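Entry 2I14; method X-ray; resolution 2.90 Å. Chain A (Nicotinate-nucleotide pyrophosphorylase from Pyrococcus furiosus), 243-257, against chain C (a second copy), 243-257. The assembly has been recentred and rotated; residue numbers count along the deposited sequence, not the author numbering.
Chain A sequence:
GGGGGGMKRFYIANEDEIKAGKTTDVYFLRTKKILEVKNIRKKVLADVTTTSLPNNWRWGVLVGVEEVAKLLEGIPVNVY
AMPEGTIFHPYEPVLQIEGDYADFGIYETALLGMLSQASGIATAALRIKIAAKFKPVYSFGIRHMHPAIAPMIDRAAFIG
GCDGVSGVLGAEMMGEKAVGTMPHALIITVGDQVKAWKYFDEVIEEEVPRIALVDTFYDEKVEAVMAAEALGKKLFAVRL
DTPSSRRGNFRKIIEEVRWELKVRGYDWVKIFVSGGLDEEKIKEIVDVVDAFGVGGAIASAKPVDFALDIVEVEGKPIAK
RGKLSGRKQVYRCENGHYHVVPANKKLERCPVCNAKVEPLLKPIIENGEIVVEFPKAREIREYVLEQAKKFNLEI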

# COMPACT_ATOMS: atom_id res chain seq x y z
N PRO A 243 22.79 16.12 12.10
CA PRO A 243 21.46 16.74 12.03
C PRO A 243 20.66 16.03 10.94
O PRO A 243 21.23 15.54 9.96
CB PRO A 243 21.77 18.19 11.66
CG PRO A 243 23.11 18.40 12.31
CD PRO A 243 23.84 17.14 11.97
N SER A 244 19.34 15.98 11.10
CA SER A 244 18.47 15.31 10.13
C SER A 244 18.65 15.80 8.70
O SER A 244 18.57 15.01 7.76
CB SER A 244 17.02 15.46 10.55
OG SER A 244 16.81 14.76 11.76
N SER A 245 18.91 17.09 8.53
CA SER A 245 19.10 17.61 7.19
C SER A 245 20.36 17.03 6.60
O SER A 245 20.54 17.02 5.38
CB SER A 245 19.20 19.14 7.22
OG SER A 245 20.28 19.59 8.02
N ARG A 246 21.23 16.50 7.45
CA ARG A 246 22.50 15.93 6.97
C ARG A 246 22.58 14.40 6.97
O ARG A 246 23.44 13.83 6.30
CB ARG A 246 23.65 16.53 7.79
CG ARG A 246 23.69 18.05 7.76
CD ARG A 246 23.91 18.57 6.34
NE ARG A 246 23.54 19.98 6.16
CZ ARG A 246 24.17 21.00 6.72
NH1 ARG A 246 25.21 20.80 7.51
NH2 ARG A 246 23.75 22.24 6.49
N ARG A 247 21.69 13.74 7.70
CA ARG A 247 21.71 12.28 7.76
C ARG A 247 21.17 11.59 6.51
O ARG A 247 20.03 11.16 6.48
CB ARG A 247 20.93 11.76 8.97
CG ARG A 247 21.63 11.95 10.29
CD ARG A 247 21.06 11.03 11.37
NE ARG A 247 21.45 11.51 12.69
CZ ARG A 247 21.01 11.01 13.84
NH1 ARG A 247 20.17 9.99 13.85
NH2 ARG A 247 21.42 11.54 14.99
N GLY A 248 22.00 11.48 5.48
CA GLY A 248 21.56 10.79 4.28
C GLY A 248 21.47 9.30 4.59
O GLY A 248 20.45 8.65 4.35
N ASN A 249 22.55 8.75 5.12
CA ASN A 249 22.60 7.35 5.48
C ASN A 249 23.47 7.31 6.72
O ASN A 249 24.69 7.28 6.62
CB ASN A 249 23.23 6.52 4.37
CG ASN A 249 23.03 5.03 4.57
OD1 ASN A 249 23.24 4.48 5.66
ND2 ASN A 249 22.62 4.36 3.52
N PHE A 250 22.84 7.32 7.88
CA PHE A 250 23.60 7.31 9.12
C PHE A 250 24.57 6.14 9.18
O PHE A 250 25.74 6.32 9.51
CB PHE A 250 22.66 7.29 10.32
CG PHE A 250 23.25 7.91 11.56
CD1 PHE A 250 24.05 9.05 11.47
CD2 PHE A 250 23.02 7.35 12.82
CE1 PHE A 250 24.61 9.62 12.61
CE2 PHE A 250 23.58 7.91 13.97
CZ PHE A 250 24.38 9.05 13.86
N ARG A 251 24.09 4.95 8.86
CA ARG A 251 24.94 3.77 8.87
C ARG A 251 26.23 4.06 8.10
O ARG A 251 27.33 3.95 8.64
CB ARG A 251 24.22 2.62 8.20
CG ARG A 251 25.10 1.43 7.88
CD ARG A 251 25.01 0.39 8.95
NE ARG A 251 25.91 -0.72 8.69
CZ ARG A 251 25.97 -1.81 9.43
NH1 ARG A 251 25.17 -1.94 10.49
NH2 ARG A 251 26.83 -2.77 9.14
N LYS A 252 26.08 4.43 6.84
CA LYS A 252 27.23 4.73 6.01
C LYS A 252 28.12 5.78 6.66
O LYS A 252 29.34 5.61 6.69
CB LYS A 252 26.78 5.23 4.64
CG LYS A 252 26.43 4.14 3.64
CD LYS A 252 26.05 4.81 2.34
CE LYS A 252 25.54 3.84 1.29
NZ LYS A 252 25.11 4.64 0.08
N ILE A 253 27.52 6.86 7.16
CA ILE A 253 28.30 7.91 7.80
C ILE A 253 29.10 7.35 8.98
O ILE A 253 30.27 7.67 9.16
CB ILE A 253 27.40 9.09 8.28
CG1 ILE A 253 26.79 9.80 7.07
CG2 ILE A 253 28.22 10.09 9.10
CD1 ILE A 253 25.97 11.03 7.43
N ILE A 254 28.47 6.50 9.78
CA ILE A 254 29.14 5.90 10.92
C ILE A 254 30.33 5.05 10.47
O ILE A 254 31.38 5.06 11.11
CB ILE A 254 28.20 5.00 11.71
CG1 ILE A 254 27.10 5.85 12.35
CG2 ILE A 254 29.00 4.21 12.74
CD1 ILE A 254 26.09 5.07 13.17
N GLU A 255 30.17 4.31 9.38
CA GLU A 255 31.25 3.48 8.90
C GLU A 255 32.44 4.33 8.43
O GLU A 255 33.59 4.08 8.82
CB GLU A 255 30.77 2.59 7.76
CG GLU A 255 29.61 1.70 8.15
CD GLU A 255 29.19 0.75 7.04
OE1 GLU A 255 29.12 1.19 5.87
OE2 GLU A 255 28.92 -0.44 7.34
N GLU A 256 32.16 5.33 7.60
CA GLU A 256 33.18 6.22 7.07
C GLU A 256 34.05 6.77 8.20
O GLU A 256 35.26 6.90 8.05
CB GLU A 256 32.52 7.35 6.30
CG GLU A 256 33.46 8.36 5.68
CD GLU A 256 32.71 9.33 4.77
OE1 GLU A 256 33.22 10.43 4.48
OE2 GLU A 256 31.59 8.99 4.33
N VAL A 257 33.43 7.08 9.33
CA VAL A 257 34.20 7.61 10.44
C VAL A 257 35.13 6.51 10.95
O VAL A 257 36.34 6.73 11.11
CB VAL A 257 33.29 8.09 11.60
CG1 VAL A 257 34.14 8.45 12.83
CG2 VAL A 257 32.50 9.31 11.16
N PRO C 243 26.70 14.52 -1.15
CA PRO C 243 26.69 13.07 -1.37
C PRO C 243 25.42 12.50 -0.73
O PRO C 243 24.92 13.05 0.26
CB PRO C 243 27.95 12.60 -0.64
CG PRO C 243 28.86 13.77 -0.78
CD PRO C 243 27.95 14.94 -0.49
N SER C 244 24.90 11.42 -1.30
CA SER C 244 23.68 10.80 -0.79
C SER C 244 23.73 10.46 0.69
O SER C 244 22.72 10.57 1.39
CB SER C 244 23.37 9.54 -1.59
OG SER C 244 23.06 9.90 -2.92
N SER C 245 24.89 10.04 1.17
CA SER C 245 25.01 9.70 2.58
C SER C 245 24.82 10.96 3.42
O SER C 245 24.51 10.88 4.61
CB SER C 245 26.39 9.09 2.85
OG SER C 245 27.46 9.97 2.51
N ARG C 246 24.96 12.12 2.79
CA ARG C 246 24.83 13.38 3.51
C ARG C 246 23.56 14.17 3.24
O ARG C 246 23.22 15.07 4.00
CB ARG C 246 26.06 14.26 3.22
CG ARG C 246 27.39 13.58 3.55
CD ARG C 246 27.48 13.25 5.03
NE ARG C 246 28.50 12.25 5.35
CZ ARG C 246 29.81 12.44 5.22
NH1 ARG C 246 30.28 13.60 4.78
NH2 ARG C 246 30.65 11.48 5.55
N ARG C 247 22.84 13.83 2.16
CA ARG C 247 21.60 14.54 1.83
C ARG C 247 20.40 14.16 2.69
O ARG C 247 19.57 13.38 2.27
CB ARG C 247 21.20 14.34 0.36
CG ARG C 247 22.04 15.11 -0.63
CD ARG C 247 21.37 15.25 -1.98
NE ARG C 247 22.36 15.63 -2.98
CZ ARG C 247 22.12 15.72 -4.29
NH1 ARG C 247 20.91 15.46 -4.76
NH2 ARG C 247 23.10 16.05 -5.12
N GLY C 248 20.33 14.73 3.89
CA GLY C 248 19.19 14.45 4.76
C GLY C 248 17.96 15.13 4.15
O GLY C 248 16.92 14.51 3.92
N ASN C 249 18.08 16.43 3.90
CA ASN C 249 17.01 17.18 3.29
C ASN C 249 17.69 18.19 2.40
O ASN C 249 18.06 19.27 2.83
CB ASN C 249 16.19 17.90 4.35
CG ASN C 249 14.87 18.43 3.81
OD1 ASN C 249 14.83 19.08 2.76
ND2 ASN C 249 13.80 18.17 4.52
N PHE C 250 17.86 17.85 1.13
CA PHE C 250 18.51 18.75 0.21
C PHE C 250 17.88 20.14 0.24
O PHE C 250 18.59 21.14 0.33
CB PHE C 250 18.48 18.18 -1.21
CG PHE C 250 19.62 18.65 -2.07
CD1 PHE C 250 20.90 18.77 -1.53
CD2 PHE C 250 19.43 18.97 -3.41
CE1 PHE C 250 21.96 19.20 -2.31
CE2 PHE C 250 20.48 19.40 -4.20
CZ PHE C 250 21.74 19.52 -3.65
N ARG C 251 16.56 20.22 0.15
CA ARG C 251 15.88 21.50 0.17
C ARG C 251 16.42 22.33 1.34
O ARG C 251 16.95 23.42 1.15
CB ARG C 251 14.39 21.29 0.35
CG ARG C 251 13.61 22.55 0.69
CD ARG C 251 12.99 23.14 -0.53
NE ARG C 251 12.32 24.39 -0.22
CZ ARG C 251 11.63 25.10 -1.11
NH1 ARG C 251 11.52 24.66 -2.35
NH2 ARG C 251 11.08 26.25 -0.74
N LYS C 252 16.27 21.80 2.54
CA LYS C 252 16.73 22.49 3.73
C LYS C 252 18.20 22.90 3.60
O LYS C 252 18.56 24.03 3.92
CB LYS C 252 16.56 21.61 4.96
CG LYS C 252 15.17 21.61 5.57
CD LYS C 252 15.20 20.73 6.79
CE LYS C 252 13.84 20.57 7.45
NZ LYS C 252 13.98 19.59 8.58
N ILE C 253 19.04 21.98 3.14
CA ILE C 253 20.45 22.29 3.00
C ILE C 253 20.64 23.46 2.04
O ILE C 253 21.43 24.37 2.30
CB ILE C 253 21.26 21.05 2.49
CG1 ILE C 253 21.26 19.96 3.57
CG2 ILE C 253 22.69 21.45 2.16
CD1 ILE C 253 22.09 18.74 3.21
N ILE C 254 19.89 23.47 0.95
CA ILE C 254 20.00 24.54 -0.03
C ILE C 254 19.61 25.88 0.58
O ILE C 254 20.24 26.90 0.29
CB ILE C 254 19.10 24.30 -1.25
CG1 ILE C 254 19.60 23.07 -2.02
CG2 ILE C 254 19.06 25.56 -2.10
CD1 ILE C 254 18.77 22.69 -3.22
N GLU C 255 18.59 25.88 1.42
CA GLU C 255 18.14 27.11 2.04
C GLU C 255 19.19 27.65 3.01
O GLU C 255 19.54 28.82 2.95
CB GLU C 255 16.82 26.88 2.78
CG GLU C 255 15.71 26.37 1.87
CD GLU C 255 14.38 26.23 2.59
OE1 GLU C 255 14.38 25.72 3.74
OE2 GLU C 255 13.34 26.61 2.00
N GLU C 256 19.69 26.78 3.88
CA GLU C 256 20.70 27.16 4.86
C GLU C 256 21.87 27.86 4.18
O GLU C 256 22.41 28.81 4.71
CB GLU C 256 21.17 25.91 5.60
CG GLU C 256 22.23 26.14 6.65
CD GLU C 256 22.50 24.87 7.46
OE1 GLU C 256 23.57 24.75 8.08
OE2 GLU C 256 21.62 23.99 7.48
N VAL C 257 22.26 27.40 3.01
CA VAL C 257 23.36 28.04 2.30
C VAL C 257 22.94 29.44 1.91
O VAL C 257 23.66 30.41 2.16
CB VAL C 257 23.76 27.25 1.03
CG1 VAL C 257 24.77 28.04 0.20
CG2 VAL C 257 24.37 25.92 1.42

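Two carbonyl oxygens face each other at the heart of this contact: Arg246(A) O lies 2.6 Å from Arg246(C) O, a pair of acceptors with no hydrogen bond between them. The exact two-fold axis relates the two oxygens, and the contact illustrates a general principle: a symmetric interface forms every off-axis interaction twice. Each oxygen also receives a CA-H...O contact from its partner, with Arg246(A) CA 3.2 Å from Arg246(C) O.

Around this centre the loops dock through their backbones. Ser245(A) O points at the start of the opposing helix, accepting from Asn249(C) N at 2.9 Å and, through a weak, bent bond, from Gly248(C) N at 2.7 Å; symmetry repeats both. Asn249(C) meanwhile caps its own helix, its OD1 accepting from Lys252(C) N at 3.1 Å and so satisfying an otherwise free N-terminal NH. Gly248(C) permits the close approach: its CA sits 3.1 Å from Ser244(A) O, and a CB there would clash with that oxygen.

Buried side chains reinforce the backbone docking. Although its CA-to-CB bond points away, Arg246(A) bends back through two m rotamers, bringing NH2 2.9 Å from Glu256(C) OE2 in a buried salt bridge between opposite charges. Ile253(C) packs alongside the Arg246(A) guanidinium, its CG1 3.5 Å from Arg246(A) NE at the edge.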